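Local coordinates for protein methyl-coenzyme M reductase I beta subunit (Methanosarcina barkeri, PDB 1E6Y) that forms part of the nickel-containing coenzyme F430 enzyme that reduces methyl-coenzyme M with coenzyme B, releasing methane in the last step of methanogenesis, at residues Asp2-Tyr7 with Leu237-Leu242; Leu23-Asn28 with Glu215-Phe220; Tyr249-Glu254 with Glu266-Arg271; Gly276-Asp281 with Asn289-Asn294; Ala309-Asn314 with Ser326-Phe331. All blocks are in the same frame, centred on the assembly; numbering follows the deposited sequence.

Contacts 1, 2 and 5 are buried, whereas contacts 3 and 4 lie partly at the surface, contact 4 being the farthest from the chain centre. Contacts 1 and 2 tie N-terminal segments to helices 228-241 and 204-221 by apolar packing, and they touch through L23, which lies against L237, A238 and L242. Contacts 3 and 5 pair helices at similar steep angles and meet directly, I251 against A309 and V268 against F331. Their chemistry nevertheless differs: contact 3 gathers charged side chains round one carboxylate, while contact 5 relies on small residues and one amide-hydroxyl bond. Contact 4 is a hairpin held mainly by backbone bonds, joined to contact 3 through V269 and I278.

Contact 1 of 5, residues Asp2-Tyr7 with Leu237-Leu242; sequences DTVDIY and LAYQGL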
# COMPACT_ATOMS: atom_id res chain seq x y z
N ASP E 2 -12.14 -9.60 41.61
CA ASP E 2 -13.29 -8.72 41.44
C ASP E 2 -14.51 -9.47 40.92
O ASP E 2 -14.41 -10.26 39.98
CB ASP E 2 -12.95 -7.57 40.49
CG ASP E 2 -11.75 -6.77 40.93
OD1 ASP E 2 -11.92 -5.78 41.66
OD2 ASP E 2 -10.62 -7.16 40.55
N THR E 3 -15.66 -9.19 41.52
CA THR E 3 -16.92 -9.74 41.05
C THR E 3 -17.91 -8.62 40.76
O THR E 3 -17.82 -7.53 41.32
CB THR E 3 -17.54 -10.69 42.08
OG1 THR E 3 -17.69 -10.01 43.33
CG2 THR E 3 -16.67 -11.92 42.27
N VAL E 4 -18.85 -8.90 39.87
CA VAL E 4 -19.93 -7.98 39.55
C VAL E 4 -21.23 -8.78 39.44
O VAL E 4 -21.20 -10.00 39.31
CB VAL E 4 -19.68 -7.26 38.21
CG1 VAL E 4 -18.43 -6.39 38.30
CG2 VAL E 4 -19.52 -8.29 37.08
N ASP E 5 -22.36 -8.08 39.52
CA ASP E 5 -23.64 -8.67 39.14
C ASP E 5 -23.97 -8.21 37.73
O ASP E 5 -23.86 -7.03 37.42
CB ASP E 5 -24.74 -8.22 40.10
CG ASP E 5 -24.50 -8.67 41.54
OD1 ASP E 5 -23.68 -9.59 41.78
OD2 ASP E 5 -25.15 -8.11 42.44
N ILE E 6 -24.34 -9.15 36.86
CA ILE E 6 -24.68 -8.81 35.48
C ILE E 6 -26.17 -8.56 35.34
O ILE E 6 -26.99 -9.38 35.75
CB ILE E 6 -24.25 -9.94 34.50
CG1 ILE E 6 -22.74 -10.15 34.56
CG2 ILE E 6 -24.69 -9.60 33.08
CD1 ILE E 6 -21.92 -8.92 34.21
N TYR E 7 -26.52 -7.39 34.81
CA TYR E 7 -27.91 -7.01 34.54
C TYR E 7 -28.11 -6.87 33.03
O TYR E 7 -27.21 -6.42 32.33
CB TYR E 7 -28.24 -5.68 35.22
CG TYR E 7 -28.41 -5.76 36.72
CD1 TYR E 7 -27.31 -5.94 37.56
CD2 TYR E 7 -29.67 -5.60 37.31
CE1 TYR E 7 -27.45 -5.97 38.94
CE2 TYR E 7 -29.82 -5.63 38.68
CZ TYR E 7 -28.71 -5.82 39.49
OH TYR E 7 -28.87 -5.88 40.86
N LEU E 237 -14.96 -3.89 30.40
CA LEU E 237 -15.93 -4.77 29.75
C LEU E 237 -17.15 -5.03 30.64
O LEU E 237 -18.29 -4.89 30.19
CB LEU E 237 -15.27 -6.11 29.40
CG LEU E 237 -16.17 -7.21 28.82
CD1 LEU E 237 -16.78 -6.76 27.50
CD2 LEU E 237 -15.37 -8.47 28.62
N ALA E 238 -16.91 -5.38 31.90
CA ALA E 238 -17.99 -5.70 32.83
C ALA E 238 -18.92 -4.50 33.06
O ALA E 238 -20.13 -4.62 32.91
CB ALA E 238 -17.42 -6.17 34.16
N TYR E 239 -18.33 -3.35 33.37
CA TYR E 239 -19.10 -2.18 33.74
C TYR E 239 -19.69 -1.41 32.55
O TYR E 239 -20.89 -1.16 32.51
CB TYR E 239 -18.25 -1.25 34.61
CG TYR E 239 -18.15 -1.70 36.05
CD1 TYR E 239 -17.11 -2.52 36.47
CD2 TYR E 239 -19.13 -1.35 36.97
CE1 TYR E 239 -17.04 -3.00 37.78
CE2 TYR E 239 -19.08 -1.82 38.28
CZ TYR E 239 -18.04 -2.64 38.68
OH TYR E 239 -18.00 -3.12 39.97
N GLN E 240 -18.84 -1.06 31.59
CA GLN E 240 -19.33 -0.35 30.41
C GLN E 240 -20.08 -1.27 29.45
O GLN E 240 -21.16 -0.92 28.96
CB GLN E 240 -18.17 0.32 29.66
CG GLN E 240 -18.63 1.26 28.55
CD GLN E 240 -17.49 1.73 27.68
OE1 GLN E 240 -16.74 0.93 27.11
NE2 GLN E 240 -17.36 3.05 27.54
N GLY E 241 -19.53 -2.45 29.21
CA GLY E 241 -20.09 -3.33 28.20
C GLY E 241 -21.29 -4.15 28.66
O GLY E 241 -22.24 -4.33 27.90
N LEU E 242 -21.24 -4.65 29.89
CA LEU E 242 -22.20 -5.65 30.33
C LEU E 242 -23.06 -5.19 31.50
O LEU E 242 -23.66 -6.01 32.21
CB LEU E 242 -21.46 -6.95 30.69
CG LEU E 242 -20.62 -7.56 29.55
CD1 LEU E 242 -19.92 -8.82 30.04
CD2 LEU E 242 -21.52 -7.88 28.36
O HOH W 1 -16.29 -5.22 40.47
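V4 and Y239 cross obliquely, the valine methyl CG1 resting 3.7 Å from Y239 CE1 and just as near the phenol oxygen. That methyl lies anti to the carbonyl carbon of V4 (chi1 -64°), while its twin, CG2, turns to the helix and meets A238 CB at 4.2 Å. One valine thus straddles two successive helical residues. Two residues along the strand, I6 also crosses its partner obliquely: its CD1 reaches L242 CB at 4.1 Å, and its CG2 sits beside the carbonyl oxygen of the same leucine. A water lying in the plane of the Y239 ring, 2.8 Å from Y239 OH, donates to T3 O and so ties the phenol to the strand. A wider pi-type turn spans 237-241. The contact packs the N-terminal strand 3-7 on the end of helix 228-241, with one water bridge at its edge. I6 also touches V18 of the partner strand 13-19, L242 meets V429 of helix 425-429, and Y239 packs on A301 and V305 of helix 296-318.

Contact 2 of 5, residues Leu23-Asn28 with Glu215-Phe220; sequences LAPTRN and EQSGIF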
# COMPACT_ATOMS: atom_id res chain seq x y z
N LEU E 23 -15.20 -13.32 32.40
CA LEU E 23 -15.71 -12.53 31.28
C LEU E 23 -14.66 -12.32 30.19
O LEU E 23 -14.97 -11.75 29.14
CB LEU E 23 -16.21 -11.17 31.78
CG LEU E 23 -17.33 -11.20 32.82
CD1 LEU E 23 -17.67 -9.78 33.26
CD2 LEU E 23 -18.56 -11.89 32.25
N ALA E 24 -13.42 -12.74 30.45
CA ALA E 24 -12.35 -12.60 29.47
C ALA E 24 -12.68 -13.37 28.20
O ALA E 24 -13.15 -14.51 28.26
CB ALA E 24 -11.04 -13.12 30.06
N PRO E 25 -12.44 -12.76 27.03
CA PRO E 25 -12.58 -13.46 25.75
C PRO E 25 -11.82 -14.79 25.72
O PRO E 25 -12.27 -15.76 25.11
CB PRO E 25 -12.01 -12.46 24.74
CG PRO E 25 -12.33 -11.13 25.35
CD PRO E 25 -12.10 -11.34 26.83
N THR E 26 -10.73 -14.85 26.48
CA THR E 26 -9.87 -16.03 26.53
C THR E 26 -10.41 -17.14 27.45
O THR E 26 -9.88 -18.25 27.45
CB THR E 26 -8.46 -15.63 27.00
OG1 THR E 26 -8.56 -14.80 28.16
CG2 THR E 26 -7.72 -14.88 25.90
N ARG E 27 -11.46 -16.84 28.21
CA ARG E 27 -12.05 -17.82 29.13
C ARG E 27 -13.54 -18.02 28.91
O ARG E 27 -14.07 -19.08 29.25
CB ARG E 27 -11.85 -17.37 30.59
CG ARG E 27 -10.40 -17.29 30.99
CD ARG E 27 -10.20 -17.00 32.49
NE ARG E 27 -8.80 -16.63 32.69
CZ ARG E 27 -8.37 -15.35 32.67
NH1 ARG E 27 -7.08 -15.12 32.80
NH2 ARG E 27 -9.29 -14.41 32.50
N ASN E 28 -14.23 -16.99 28.43
CA ASN E 28 -15.68 -17.02 28.36
C ASN E 28 -16.20 -17.77 27.14
O ASN E 28 -15.97 -17.35 26.00
CB ASN E 28 -16.25 -15.59 28.37
CG ASN E 28 -17.75 -15.56 28.61
OD1 ASN E 28 -18.54 -15.67 27.67
ND2 ASN E 28 -18.15 -15.42 29.87
N GLU E 215 -14.62 -5.36 20.71
CA GLU E 215 -13.51 -4.46 21.00
C GLU E 215 -12.53 -5.05 22.00
O GLU E 215 -11.32 -5.05 21.75
CB GLU E 215 -14.03 -3.12 21.53
CG GLU E 215 -14.47 -2.16 20.44
CD GLU E 215 -13.30 -1.63 19.63
OE1 GLU E 215 -12.92 -2.28 18.63
OE2 GLU E 215 -12.76 -0.56 19.98
N GLN E 216 -13.04 -5.59 23.10
CA GLN E 216 -12.17 -6.17 24.11
C GLN E 216 -11.54 -7.49 23.67
O GLN E 216 -10.40 -7.78 24.04
CB GLN E 216 -12.93 -6.37 25.43
CG GLN E 216 -13.33 -5.06 26.12
CD GLN E 216 -12.17 -4.08 26.26
OE1 GLN E 216 -11.02 -4.48 26.44
NE2 GLN E 216 -12.48 -2.79 26.20
N SER E 217 -12.23 -8.23 22.81
CA SER E 217 -11.62 -9.39 22.16
C SER E 217 -10.45 -8.96 21.29
O SER E 217 -9.41 -9.61 21.26
CB SER E 217 -12.66 -10.14 21.32
OG SER E 217 -13.64 -10.75 22.14
N GLY E 218 -10.60 -7.79 20.66
CA GLY E 218 -9.50 -7.19 19.92
C GLY E 218 -8.36 -6.76 20.82
O GLY E 218 -7.21 -7.13 20.57
N ILE E 219 -8.66 -6.02 21.89
CA ILE E 219 -7.63 -5.59 22.84
C ILE E 219 -6.86 -6.79 23.41
O ILE E 219 -5.64 -6.75 23.51
CB ILE E 219 -8.25 -4.78 24.02
CG1 ILE E 219 -9.02 -3.57 23.48
CG2 ILE E 219 -7.16 -4.33 24.98
CD1 ILE E 219 -8.18 -2.62 22.64
N PHE E 220 -7.57 -7.88 23.66
CA PHE E 220 -6.93 -9.10 24.14
C PHE E 220 -6.00 -9.70 23.08
O PHE E 220 -4.88 -10.10 23.39
CB PHE E 220 -7.98 -10.13 24.56
CG PHE E 220 -8.38 -10.03 26.01
CD1 PHE E 220 -9.10 -8.93 26.47
CD2 PHE E 220 -8.02 -11.02 26.92
CE1 PHE E 220 -9.46 -8.82 27.81
CE2 PHE E 220 -8.37 -10.92 28.26
CZ PHE E 220 -9.09 -9.81 28.71
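This is a buried loop-on-helix contact in which P25, in the loop between strand 13-19 and helix 29-40, packs on one side of helix 204-221. Its core is a CH-pi interaction: P25 CD stands almost over the middle of the F220 ring, 3.7 Å from the centroid and 7° off the ring normal. The proline ring and the phenylalanine cross at about a right angle. A24 CB comes obliquely to F220 CE2 at 3.9 Å, and T26 brings its OG1 and CG2 to the CD2-CE2 side of the same ring. The loop keeps its shape through A24 O, which accepts from both R27 N and N28 N, before N28 takes the N-cap position of helix 29-40 and its OD1 accepts from I31 N. Further round the proline ring, P25 CB and P25 CG both lie 3.5 Å from S217 OG, a hydroxyl hydrogen-bonded to I213 O one turn back. F220 also packs on L234 of helix 228-241, while P25 touches A119 of the second subunit, another copy of this protein.

Contact 3 of 5, residues Tyr249-Glu254 with Glu266-Arg271; sequences YDIVKE and ESVVRR
Segments 249-254 and 266-271, of helices 247-255 and 261-274, pack at 134° between their directions, their axes 10.4 Å apart, and a salt-bridge network of E254, R270 and R271 joins them at the partly exposed side. E254 carries it. From CB its chain starts in the crowded position between backbone N and carbonyl carbon (chi1 71°), and beyond CG it runs extended. CG passes 3.8 Å from S267 OG, and CD arrives at the edges of both guanidinium groups. OE1 accepts three bonds, from S267 OG at 2.7 Å, from R270 NH2 and from R271 NE, all approaching from above the carboxylate plane. OE2 takes R271 NH1 at 2.7 Å, so R271 grips the carboxylate side-on, one nitrogen to each oxygen. With so many donors the carboxylate is likely to stay ionised. The straight R271 chain slides past I251 in the opposite direction, I251 CG1 lying 3.6 Å from R271 NE; deeper down, I251 CD1 meets V268 CG2. An alanine in place of R271 would probably loosen the pairing of the helices, since both bonds of the side-on grip and the cover over I251 would be lost. Outside the pair, I251 packs on V305 and A309 of helix 296-318. At the outer end, a water accepts from R271 NH2 and donates to D250 OD2, 2.9 Å from each.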
# COMPACT_ATOMS: atom_id res chain seq x y z
N TYR E 249 -27.29 1.22 33.54
CA TYR E 249 -28.74 1.36 33.43
C TYR E 249 -29.30 2.40 34.40
O TYR E 249 -30.14 3.22 34.03
CB TYR E 249 -29.41 0.00 33.69
CG TYR E 249 -30.92 0.05 33.58
CD1 TYR E 249 -31.55 -0.16 32.36
CD2 TYR E 249 -31.71 0.34 34.69
CE1 TYR E 249 -32.94 -0.06 32.24
CE2 TYR E 249 -33.09 0.44 34.59
CZ TYR E 249 -33.70 0.24 33.36
OH TYR E 249 -35.07 0.34 33.26
N ASP E 250 -28.84 2.35 35.65
CA ASP E 250 -29.34 3.25 36.69
C ASP E 250 -28.95 4.70 36.45
O ASP E 250 -29.75 5.61 36.67
CB ASP E 250 -28.84 2.80 38.07
CG ASP E 250 -29.58 1.58 38.60
OD1 ASP E 250 -30.61 1.18 38.02
OD2 ASP E 250 -29.12 1.02 39.62
N ILE E 251 -27.71 4.91 36.00
CA ILE E 251 -27.24 6.26 35.72
C ILE E 251 -28.01 6.86 34.54
O ILE E 251 -28.44 8.01 34.61
CB ILE E 251 -25.72 6.27 35.42
CG1 ILE E 251 -24.95 5.95 36.70
CG2 ILE E 251 -25.29 7.63 34.88
CD1 ILE E 251 -23.44 5.83 36.52
N VAL E 252 -28.28 6.04 33.53
CA VAL E 252 -29.07 6.48 32.39
C VAL E 252 -30.50 6.80 32.82
O VAL E 252 -31.03 7.87 32.50
CB VAL E 252 -29.10 5.40 31.27
CG1 VAL E 252 -30.08 5.79 30.18
CG2 VAL E 252 -27.71 5.24 30.68
N LYS E 253 -31.09 5.93 33.64
CA LYS E 253 -32.47 6.10 34.06
C LYS E 253 -32.69 7.37 34.88
O LYS E 253 -33.66 8.09 34.66
CB LYS E 253 -32.94 4.87 34.85
CG LYS E 253 -34.43 4.89 35.16
CD LYS E 253 -34.84 3.61 35.87
CE LYS E 253 -36.20 3.77 36.54
NZ LYS E 253 -37.27 4.02 35.54
N GLU E 254 -31.76 7.67 35.79
CA GLU E 254 -31.91 8.84 36.65
C GLU E 254 -31.56 10.15 35.94
O GLU E 254 -31.83 11.23 36.47
CB GLU E 254 -31.08 8.69 37.92
CG GLU E 254 -29.57 8.78 37.74
CD GLU E 254 -28.80 8.45 39.01
OE1 GLU E 254 -27.57 8.63 39.03
OE2 GLU E 254 -29.43 8.00 39.99
N GLU E 266 -22.47 14.33 37.51
CA GLU E 266 -22.87 14.39 38.91
C GLU E 266 -23.18 12.99 39.45
O GLU E 266 -22.70 12.61 40.52
CB GLU E 266 -24.09 15.30 39.07
CG GLU E 266 -24.42 15.65 40.52
CD GLU E 266 -25.72 16.42 40.65
OE1 GLU E 266 -26.19 17.00 39.65
OE2 GLU E 266 -26.29 16.43 41.77
N SER E 267 -23.91 12.21 38.65
CA SER E 267 -24.21 10.82 38.98
C SER E 267 -22.95 9.98 39.14
O SER E 267 -22.83 9.20 40.09
CB SER E 267 -25.09 10.20 37.89
OG SER E 267 -26.37 10.80 37.86
N VAL E 268 -22.02 10.14 38.20
CA VAL E 268 -20.80 9.34 38.18
C VAL E 268 -19.91 9.66 39.38
O VAL E 268 -19.43 8.75 40.05
CB VAL E 268 -20.01 9.55 36.86
CG1 VAL E 268 -18.62 8.92 36.95
CG2 VAL E 268 -20.77 8.95 35.69
N VAL E 269 -19.75 10.94 39.68
CA VAL E 269 -18.89 11.35 40.79
C VAL E 269 -19.51 10.98 42.14
O VAL E 269 -18.83 10.42 43.00
CB VAL E 269 -18.59 12.87 40.74
CG1 VAL E 269 -17.65 13.25 41.87
CG2 VAL E 269 -17.97 13.24 39.40
N ARG E 270 -20.82 11.20 42.27
CA ARG E 270 -21.54 10.88 43.51
C ARG E 270 -21.39 9.40 43.83
O ARG E 270 -20.93 9.01 44.90
CB ARG E 270 -23.03 11.21 43.39
CG ARG E 270 -23.81 10.90 44.66
CD ARG E 270 -25.30 11.04 44.50
NE ARG E 270 -25.97 10.06 43.66
CZ ARG E 270 -26.52 10.30 42.48
NH1 ARG E 270 -26.49 11.53 41.99
NH2 ARG E 270 -27.12 9.33 41.80
N ARG E 271 -21.70 8.57 42.82
CA ARG E 271 -21.58 7.12 43.01
C ARG E 271 -20.18 6.61 43.26
O ARG E 271 -19.95 5.69 44.06
CB ARG E 271 -22.21 6.43 41.79
CG ARG E 271 -23.73 6.63 41.77
CD ARG E 271 -24.28 6.28 40.41
NE ARG E 271 -25.71 6.40 40.20
CZ ARG E 271 -26.66 5.57 40.60
NH1 ARG E 271 -27.94 5.77 40.32
NH2 ARG E 271 -26.32 4.50 41.31
O HOH W 2 -28.47 2.68 41.89

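Contact 4 of 5, residues Gly276-Asp281 with Asn289-Asn294; sequences GIISVD and NFYKAN
A two-stranded antiparallel beta hairpin, strands 278-283 and 289-293, projects far from the centre of the chain, and this contact forms much of its ladder. S279 and K292 make the hydrogen-bonded pair: K292 N reaches S279 O at 2.7 Å, nearly along the C=O axis, and S279 N returns to K292 O. I278 with A293 and V280 with Y291 are non-hydrogen-bonded pairs, and D281 N continues the ladder to F290 O. At the open end, N294 completes the closure. Its backbone N bonds I277 O, while ND2 gives one N-H to G276 O and the other to S279 OG, each at 2.9 Å. The hydroxyl lies within 7° of the amide plane, whereas the G276 carbonyl is met from above its own plane. G276 itself, with positive phi, ends the preceding helix in a Schellman motif. I278 CD1 comes 3.8 Å from Y291 CD2, and V280 CG2 comes as near to Y291 CE2, both obliquely; I278 also reaches I273 of helix 261-274. K292 runs extended past D281 with NZ 4.4 Å from D281 OD2, beyond salt-bridge distance, and a water links the two. Since OD1 of D281 is salt-bridged to R234 of the gamma subunit, the aspartate's charge is probably shared between the subunit interface and the lysine.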
# COMPACT_ATOMS: atom_id res chain seq x y z
N GLY E 276 -16.49 4.55 47.55
CA GLY E 276 -15.14 4.65 48.08
C GLY E 276 -14.06 4.52 47.03
O GLY E 276 -12.88 4.35 47.36
N ILE E 277 -14.44 4.62 45.76
CA ILE E 277 -13.49 4.48 44.66
C ILE E 277 -12.61 5.72 44.52
O ILE E 277 -11.45 5.62 44.14
CB ILE E 277 -14.24 4.20 43.32
CG1 ILE E 277 -14.99 2.88 43.42
CG2 ILE E 277 -13.25 4.16 42.16
CD1 ILE E 277 -15.98 2.66 42.30
N ILE E 278 -13.18 6.89 44.83
CA ILE E 278 -12.41 8.13 44.88
C ILE E 278 -12.63 8.88 46.19
O ILE E 278 -13.69 8.76 46.82
CB ILE E 278 -12.74 9.08 43.69
CG1 ILE E 278 -14.19 9.57 43.78
CG2 ILE E 278 -12.50 8.36 42.37
CD1 ILE E 278 -14.52 10.68 42.79
N SER E 279 -11.61 9.62 46.62
CA SER E 279 -11.67 10.41 47.84
C SER E 279 -11.05 11.77 47.58
O SER E 279 -10.23 11.92 46.68
CB SER E 279 -10.89 9.71 48.97
OG SER E 279 -11.45 8.46 49.29
N VAL E 280 -11.41 12.76 48.40
CA VAL E 280 -10.73 14.05 48.37
C VAL E 280 -9.28 13.84 48.80
O VAL E 280 -9.01 13.14 49.78
CB VAL E 280 -11.40 15.07 49.32
CG1 VAL E 280 -10.59 16.37 49.36
CG2 VAL E 280 -12.81 15.37 48.86
N ASP E 281 -8.36 14.31 47.96
CA ASP E 281 -6.92 14.20 48.22
C ASP E 281 -6.43 15.47 48.91
O ASP E 281 -5.76 15.42 49.94
CB ASP E 281 -6.17 13.99 46.90
CG ASP E 281 -4.68 13.76 47.09
OD1 ASP E 281 -3.90 14.15 46.19
OD2 ASP E 281 -4.28 13.17 48.11
N ASN E 289 -11.93 20.84 45.48
CA ASN E 289 -11.40 19.56 45.95
C ASN E 289 -10.72 18.78 44.83
O ASN E 289 -11.35 18.42 43.84
CB ASN E 289 -12.53 18.71 46.55
CG ASN E 289 -13.16 19.35 47.76
OD1 ASN E 289 -12.48 19.69 48.73
ND2 ASN E 289 -14.47 19.55 47.71
N PHE E 290 -9.43 18.54 45.00
CA PHE E 290 -8.69 17.63 44.13
C PHE E 290 -8.90 16.22 44.65
O PHE E 290 -8.56 15.91 45.79
CB PHE E 290 -7.19 17.97 44.15
CG PHE E 290 -6.85 19.27 43.48
CD1 PHE E 290 -6.30 20.32 44.22
CD2 PHE E 290 -7.01 19.43 42.11
CE1 PHE E 290 -5.92 21.51 43.60
CE2 PHE E 290 -6.63 20.62 41.48
CZ PHE E 290 -6.08 21.66 42.22
N TYR E 291 -9.49 15.36 43.82
CA TYR E 291 -9.75 13.98 44.21
C TYR E 291 -8.57 13.08 43.88
O TYR E 291 -7.68 13.46 43.12
CB TYR E 291 -11.01 13.46 43.53
CG TYR E 291 -12.29 14.01 44.13
CD1 TYR E 291 -12.72 15.30 43.83
CD2 TYR E 291 -13.01 13.27 45.06
CE1 TYR E 291 -13.83 15.85 44.46
CE2 TYR E 291 -14.13 13.80 45.69
CZ TYR E 291 -14.53 15.09 45.39
OH TYR E 291 -15.61 15.63 46.05
N LYS E 292 -8.52 11.92 44.54
CA LYS E 292 -7.60 10.85 44.18
C LYS E 292 -8.40 9.57 43.95
O LYS E 292 -9.46 9.37 44.55
CB LYS E 292 -6.57 10.62 45.29
CG LYS E 292 -7.17 10.18 46.61
CD LYS E 292 -6.09 9.99 47.67
CE LYS E 292 -6.71 9.76 49.04
NZ LYS E 292 -5.66 9.49 50.07
N ALA E 293 -7.93 8.75 43.01
CA ALA E 293 -8.54 7.44 42.77
C ALA E 293 -7.88 6.41 43.68
O ALA E 293 -6.67 6.21 43.64
CB ALA E 293 -8.37 7.05 41.31
N ASN E 294 -8.69 5.78 44.53
CA ASN E 294 -8.21 4.75 45.45
C ASN E 294 -8.02 3.42 44.73
O ASN E 294 -7.23 2.57 45.16
CB ASN E 294 -9.18 4.59 46.61
CG ASN E 294 -9.40 5.88 47.39
OD1 ASN E 294 -8.44 6.54 47.79
ND2 ASN E 294 -10.65 6.25 47.58
O HOH W 3 -4.62 12.04 50.73

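Contact 5 of 5, residues Ala309-Asn314 with Ser326-Phe331; sequences AATLVN and STLLYF
Segments 309-314 and 326-331, of helices 296-318 and 323-339, cross at 130° with axes 9.1 Å apart, and small residues let their backbones draw close where they come nearest, at T311 and T327. Apolar packing centres on the T327 methyl. CG2, anti to the backbone N, presses on the backbone of the other helix, 3.3 Å from T311 N, and lies 3.6 Å from A310 CB. A310 CB also touches F331 CD1, meeting that ring obliquely. T311 OG1 has L328 CD1 only 3.2 Å away, a tight contact for a hydroxyl whose hydrogen-bond partner is T307 O. Between the two segments the one hydrogen bond runs from N314 to T327; N314 O also accepts from N323 ND2, at the start of the second helix. The N314 and T327 side chains slide past each other in opposite directions, and T327 OG1 also bonds N323 O one turn back, so one hydroxyl joins the neighbouring helix to its own. An alanine in place of T327 would probably loosen the crossing, because both the methyl against the T311 backbone and the hydroxyl bonded to N314 would be gone. F331 packs on V268 of helix 261-274, and N314 ND2 also donates to V112 O of the gamma subunit. N314 ND2 meets T327 OG1 at 2.8 Å, with an N-H...O angle of 161° and the oxygen 12° out of the amide plane.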
# COMPACT_ATOMS: atom_id res chain seq x y z
N ALA E 309 -23.08 6.10 29.45
CA ALA E 309 -24.32 6.62 30.03
C ALA E 309 -24.66 7.99 29.45
O ALA E 309 -25.78 8.24 29.02
CB ALA E 309 -24.20 6.69 31.54
N ALA E 310 -23.64 8.84 29.35
CA ALA E 310 -23.79 10.17 28.77
C ALA E 310 -24.19 10.09 27.30
O ALA E 310 -24.99 10.90 26.83
CB ALA E 310 -22.50 10.97 28.92
N THR E 311 -23.64 9.11 26.58
CA THR E 311 -24.00 8.88 25.18
C THR E 311 -25.47 8.50 25.06
O THR E 311 -26.21 9.07 24.25
CB THR E 311 -23.14 7.75 24.56
OG1 THR E 311 -21.77 8.16 24.51
CG2 THR E 311 -23.61 7.44 23.14
N LEU E 312 -25.91 7.56 25.89
CA LEU E 312 -27.30 7.12 25.88
C LEU E 312 -28.26 8.25 26.22
O LEU E 312 -29.32 8.38 25.60
CB LEU E 312 -27.49 5.94 26.84
CG LEU E 312 -26.80 4.64 26.42
CD1 LEU E 312 -26.99 3.57 27.49
CD2 LEU E 312 -27.36 4.16 25.10
N VAL E 313 -27.83 9.14 27.11
CA VAL E 313 -28.65 10.28 27.52
C VAL E 313 -28.66 11.39 26.47
O VAL E 313 -29.72 11.91 26.13
CB VAL E 313 -28.16 10.85 28.88
CG1 VAL E 313 -28.85 12.18 29.20
CG2 VAL E 313 -28.42 9.85 29.99
N ASN E 314 -27.49 11.71 25.91
CA ASN E 314 -27.37 12.82 24.97
C ASN E 314 -27.81 12.46 23.55
O ASN E 314 -28.51 13.23 22.90
CB ASN E 314 -25.93 13.33 24.94
CG ASN E 314 -25.82 14.73 24.35
OD1 ASN E 314 -26.68 15.58 24.58
ND2 ASN E 314 -24.78 14.96 23.57
N SER E 326 -19.10 14.44 20.47
CA SER E 326 -18.93 15.50 21.46
C SER E 326 -19.22 14.99 22.87
O SER E 326 -18.61 15.47 23.84
CB SER E 326 -19.85 16.68 21.13
OG SER E 326 -21.19 16.25 20.96
N THR E 327 -20.10 14.00 22.99
CA THR E 327 -20.42 13.41 24.28
C THR E 327 -19.19 12.74 24.90
O THR E 327 -18.88 12.95 26.06
CB THR E 327 -21.55 12.36 24.16
OG1 THR E 327 -22.75 13.00 23.72
CG2 THR E 327 -21.80 11.69 25.50
N LEU E 328 -18.49 11.94 24.09
CA LEU E 328 -17.28 11.25 24.54
C LEU E 328 -16.18 12.24 24.93
O LEU E 328 -15.47 12.04 25.91
CB LEU E 328 -16.77 10.30 23.45
CG LEU E 328 -17.28 8.85 23.44
CD1 LEU E 328 -18.79 8.81 23.59
CD2 LEU E 328 -16.84 8.17 22.15
N LEU E 329 -16.09 13.33 24.17
CA LEU E 329 -15.11 14.38 24.44
C LEU E 329 -15.45 15.09 25.75
O LEU E 329 -14.66 15.08 26.70
CB LEU E 329 -15.09 15.40 23.29
CG LEU E 329 -13.81 16.20 23.02
CD1 LEU E 329 -14.01 17.03 21.77
CD2 LEU E 329 -13.44 17.10 24.20
N TYR E 330 -16.65 15.65 25.81
CA TYR E 330 -17.00 16.55 26.89
C TYR E 330 -17.37 15.89 28.21
O TYR E 330 -17.07 16.45 29.26
CB TYR E 330 -18.09 17.52 26.44
CG TYR E 330 -17.54 18.54 25.47
CD1 TYR E 330 -17.83 18.47 24.11
CD2 TYR E 330 -16.54 19.42 25.88
CE1 TYR E 330 -17.11 19.21 23.18
CE2 TYR E 330 -15.81 20.16 24.96
CZ TYR E 330 -16.10 20.05 23.61
OH TYR E 330 -15.29 20.70 22.71
N PHE E 331 -17.88 14.66 28.16
CA PHE E 331 -18.11 13.94 29.41
C PHE E 331 -16.79 13.81 30.16
O PHE E 331 -16.72 14.10 31.36
CB PHE E 331 -18.69 12.54 29.16
CG PHE E 331 -18.73 11.69 30.41
CD1 PHE E 331 -19.68 11.94 31.40
CD2 PHE E 331 -17.70 10.79 30.68
CE1 PHE E 331 -19.60 11.31 32.64
CE2 PHE E 331 -17.61 10.16 31.93
CZ PHE E 331 -18.56 10.43 32.91